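PsaG (Dunaliella salina, PDB 6SL5) is a small chlorophyll- and carotenoid-binding membrane subunit of photosystem I that probably helps to hold the light-harvesting antenna to the reaction-centre core. Local coordinates at residues S10-F14 with G77-Y82. Residues are numbered along the deposited sequence; the frame is centred on the assembly and turned at random.
Sequences STVSF and GHVFGY. With BCR (beta-carotene), chain B.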
loop_
_atom_site.group_PDB
_atom_site.type_symbol
_atom_site.label_atom_id
_atom_site.label_comp_id
_atom_site.label_asym_id
_atom_site.label_seq_id
_atom_site.Cartn_x
_atom_site.Cartn_y
_atom_site.Cartn_z
ATOM N N SER H 10 -48.615 -26.969 -41.296
ATOM C CA SER H 10 -47.695 -25.983 -40.821
ATOM C C SER H 10 -46.825 -25.447 -41.910
ATOM O O SER H 10 -46.619 -24.230 -42.020
ATOM C CB SER H 10 -46.714 -26.616 -39.923
ATOM O OG SER H 10 -45.915 -25.531 -39.611
ATOM N N THR H 11 -46.245 -26.376 -42.675
ATOM C CA THR H 11 -45.312 -26.028 -43.775
ATOM C C THR H 11 -46.023 -25.161 -44.788
ATOM O O THR H 11 -45.547 -24.053 -45.093
ATOM C CB THR H 11 -44.813 -27.273 -44.519
ATOM O OG1 THR H 11 -44.108 -28.117 -43.614
ATOM C CG2 THR H 11 -43.936 -26.934 -45.704
ATOM N N VAL H 12 -47.142 -25.681 -45.261
ATOM C CA VAL H 12 -47.854 -24.947 -46.279
ATOM C C VAL H 12 -48.323 -23.589 -45.766
ATOM O O VAL H 12 -48.266 -22.609 -46.506
ATOM C CB VAL H 12 -48.983 -25.845 -46.802
ATOM C CG1 VAL H 12 -49.927 -26.294 -45.689
ATOM C CG2 VAL H 12 -49.715 -25.156 -47.899
ATOM N N SER H 13 -48.756 -23.490 -44.499
ATOM C CA SER H 13 -49.209 -22.195 -43.993
ATOM C C SER H 13 -48.050 -21.221 -43.867
ATOM O O SER H 13 -48.186 -20.046 -44.218
ATOM C CB SER H 13 -49.944 -22.356 -42.664
ATOM O OG SER H 13 -49.161 -23.066 -41.727
ATOM N N PHE H 14 -46.895 -21.704 -43.418
ATOM C CA PHE H 14 -45.732 -20.837 -43.313
ATOM C C PHE H 14 -45.222 -20.442 -44.700
ATOM O O PHE H 14 -44.818 -19.290 -44.916
ATOM C CB PHE H 14 -44.663 -21.521 -42.457
ATOM C CG PHE H 14 -44.773 -21.178 -40.996
ATOM C CD1 PHE H 14 -44.400 -19.923 -40.565
ATOM C CD2 PHE H 14 -45.271 -22.083 -40.063
ATOM C CE1 PHE H 14 -44.493 -19.576 -39.244
ATOM C CE2 PHE H 14 -45.370 -21.728 -38.720
ATOM C CZ PHE H 14 -44.980 -20.472 -38.317
ATOM N N GLY H 77 -40.205 -22.730 -40.906
ATOM C CA GLY H 77 -41.254 -22.334 -40.012
ATOM C C GLY H 77 -42.110 -23.528 -39.671
ATOM O O GLY H 77 -42.748 -23.538 -38.622
ATOM N N HIS H 78 -42.030 -24.526 -40.542
ATOM C CA HIS H 78 -42.807 -25.787 -40.470
ATOM C C HIS H 78 -42.425 -26.597 -39.232
ATOM O O HIS H 78 -43.272 -27.365 -38.737
ATOM C CB HIS H 78 -42.629 -26.468 -41.835
ATOM C CG HIS H 78 -41.896 -27.757 -41.998
ATOM N ND1 HIS H 78 -40.673 -27.822 -42.642
ATOM C CD2 HIS H 78 -42.284 -29.035 -41.805
ATOM C CE1 HIS H 78 -40.300 -29.081 -42.756
ATOM N NE2 HIS H 78 -41.261 -29.844 -42.223
ATOM N N VAL H 79 -41.186 -26.418 -38.761
ATOM C CA VAL H 79 -40.639 -27.180 -37.707
ATOM C C VAL H 79 -40.233 -26.254 -36.590
ATOM O O VAL H 79 -40.205 -26.663 -35.429
ATOM C CB VAL H 79 -39.475 -28.020 -38.247
ATOM C CG1 VAL H 79 -39.267 -29.047 -37.430
ATOM C CG2 VAL H 79 -39.910 -28.811 -39.409
ATOM N N PHE H 80 -40.001 -24.998 -36.897
ATOM C CA PHE H 80 -39.687 -24.063 -35.852
ATOM C C PHE H 80 -40.959 -23.639 -35.128
ATOM O O PHE H 80 -40.993 -23.593 -33.895
ATOM C CB PHE H 80 -38.954 -22.873 -36.458
ATOM C CG PHE H 80 -39.013 -21.669 -35.626
ATOM C CD1 PHE H 80 -39.832 -20.609 -35.971
ATOM C CD2 PHE H 80 -38.260 -21.594 -34.479
ATOM C CE1 PHE H 80 -39.888 -19.486 -35.175
ATOM C CE2 PHE H 80 -38.302 -20.468 -33.693
ATOM C CZ PHE H 80 -39.120 -19.419 -34.030
ATOM N N GLY H 81 -42.022 -23.336 -35.877
ATOM C CA GLY H 81 -43.261 -22.882 -35.295
ATOM C C GLY H 81 -44.339 -23.912 -35.072
ATOM O O GLY H 81 -45.275 -23.647 -34.316
ATOM N N TYR H 82 -44.265 -25.076 -35.690
ATOM C CA TYR H 82 -45.307 -26.048 -35.423
ATOM C C TYR H 82 -44.829 -27.422 -35.065
ATOM O O TYR H 82 -45.675 -28.279 -34.810
ATOM C CB TYR H 82 -46.235 -26.244 -36.590
ATOM C CG TYR H 82 -47.490 -25.440 -36.821
ATOM C CD1 TYR H 82 -48.728 -26.013 -36.585
ATOM C CD2 TYR H 82 -47.453 -24.188 -37.425
ATOM C CE1 TYR H 82 -49.893 -25.347 -36.869
ATOM C CE2 TYR H 82 -48.614 -23.506 -37.720
ATOM C CZ TYR H 82 -49.833 -24.092 -37.434
ATOM O OH TYR H 82 -51.000 -23.429 -37.711
HETATM C C1 BCR B . -45.502 -24.759 -57.866
HETATM C C2 BCR B . -44.551 -24.200 -58.915
HETATM C C3 BCR B . -43.895 -25.323 -59.709
HETATM C C4 BCR B . -43.176 -26.297 -58.784
HETATM C C5 BCR B . -43.984 -26.656 -57.561
HETATM C C6 BCR B . -44.747 -25.729 -56.992
HETATM C C7 BCR B . -44.886 -25.637 -55.523
HETATM C C8 BCR B . -43.894 -25.846 -54.669
HETATM C C9 BCR B . -43.983 -25.755 -53.219
HETATM C C10 BCR B . -42.824 -25.815 -52.334
HETATM C C11 BCR B . -42.331 -26.504 -51.187
HETATM C C33 BCR B . -43.933 -28.046 -57.002
HETATM C C31 BCR B . -46.638 -25.515 -58.540
HETATM C C32 BCR B . -46.053 -23.643 -56.989
HETATM C C34 BCR B . -45.342 -25.605 -52.604
HETATM C C12 BCR B . -42.018 -27.079 -50.161
HETATM C C13 BCR B . -42.456 -27.826 -49.030
HETATM C C14 BCR B . -41.749 -28.099 -47.891
HETATM C C15 BCR B . -40.412 -27.762 -47.495
HETATM C C16 BCR B . -39.524 -27.622 -46.478
HETATM C C17 BCR B . -38.280 -27.291 -46.648
HETATM C C18 BCR B . -37.263 -27.440 -45.762
HETATM C C19 BCR B . -37.473 -28.025 -44.418
HETATM C C20 BCR B . -37.016 -28.313 -43.196
HETATM C C21 BCR B . -36.975 -28.829 -41.856
HETATM C C22 BCR B . -35.917 -28.825 -41.008
HETATM C C23 BCR B . -36.030 -29.417 -39.656
HETATM C C24 BCR B . -35.646 -28.754 -38.363
HETATM C C25 BCR B . -35.801 -29.462 -37.073
HETATM C C26 BCR B . -35.935 -30.785 -37.024
HETATM C C27 BCR B . -37.053 -31.338 -36.175
HETATM C C28 BCR B . -36.942 -30.723 -34.787
HETATM C C29 BCR B . -36.969 -29.201 -34.877
HETATM C C30 BCR B . -35.833 -28.684 -35.756
HETATM C C35 BCR B . -43.858 -28.358 -49.094
HETATM C C36 BCR B . -35.882 -27.012 -46.157
HETATM C C37 BCR B . -34.612 -28.232 -41.443
HETATM C C38 BCR B . -35.029 -31.735 -37.755
HETATM C C39 BCR B . -34.503 -28.869 -35.034
HETATM C C40 BCR B . -36.099 -27.213 -36.051
#
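Backbone rather than side chain fills the face of an aromatic ring here: G77 CA lies 3.9 Å from the centroid of the F14 ring, 15° off its normal, a CH-pi contact. A CB on G77 would run into that ring, and one on G81 would do the same, so the two glycines, four residues apart and joined by the hydrogen bond from G81 N to G77 O (2.8 Å), let F14 lie against bare main chain. The backbones come nearest at T11 and H78, 4.2 Å between CA atoms, and stand 5.8 Å apart at the CA atoms of F14 and G77. Y82 meets the edge of the F14 ring, its CD2 3.5 Å from F14 CE2, and lays one face of its own ring over S10 CA; it also packs on the backbone of a neighbouring chlorophyll a-b binding protein. Polar coupling is slight: S10 OG gives a weak hydrogen bond to H78 O (3.3 Å), while T11 OG1 bonds to I7 O and H78 ND1 to A75 O. Beta-carotene runs past T11 (CG2 to C14, 3.3 Å) and H78 (CE1 to C20, 3.4 Å), and chlorophylls touch F14 and H78. This is glycine-mediated close helix packing in a membrane subunit, here lined with the pigments of photosystem I.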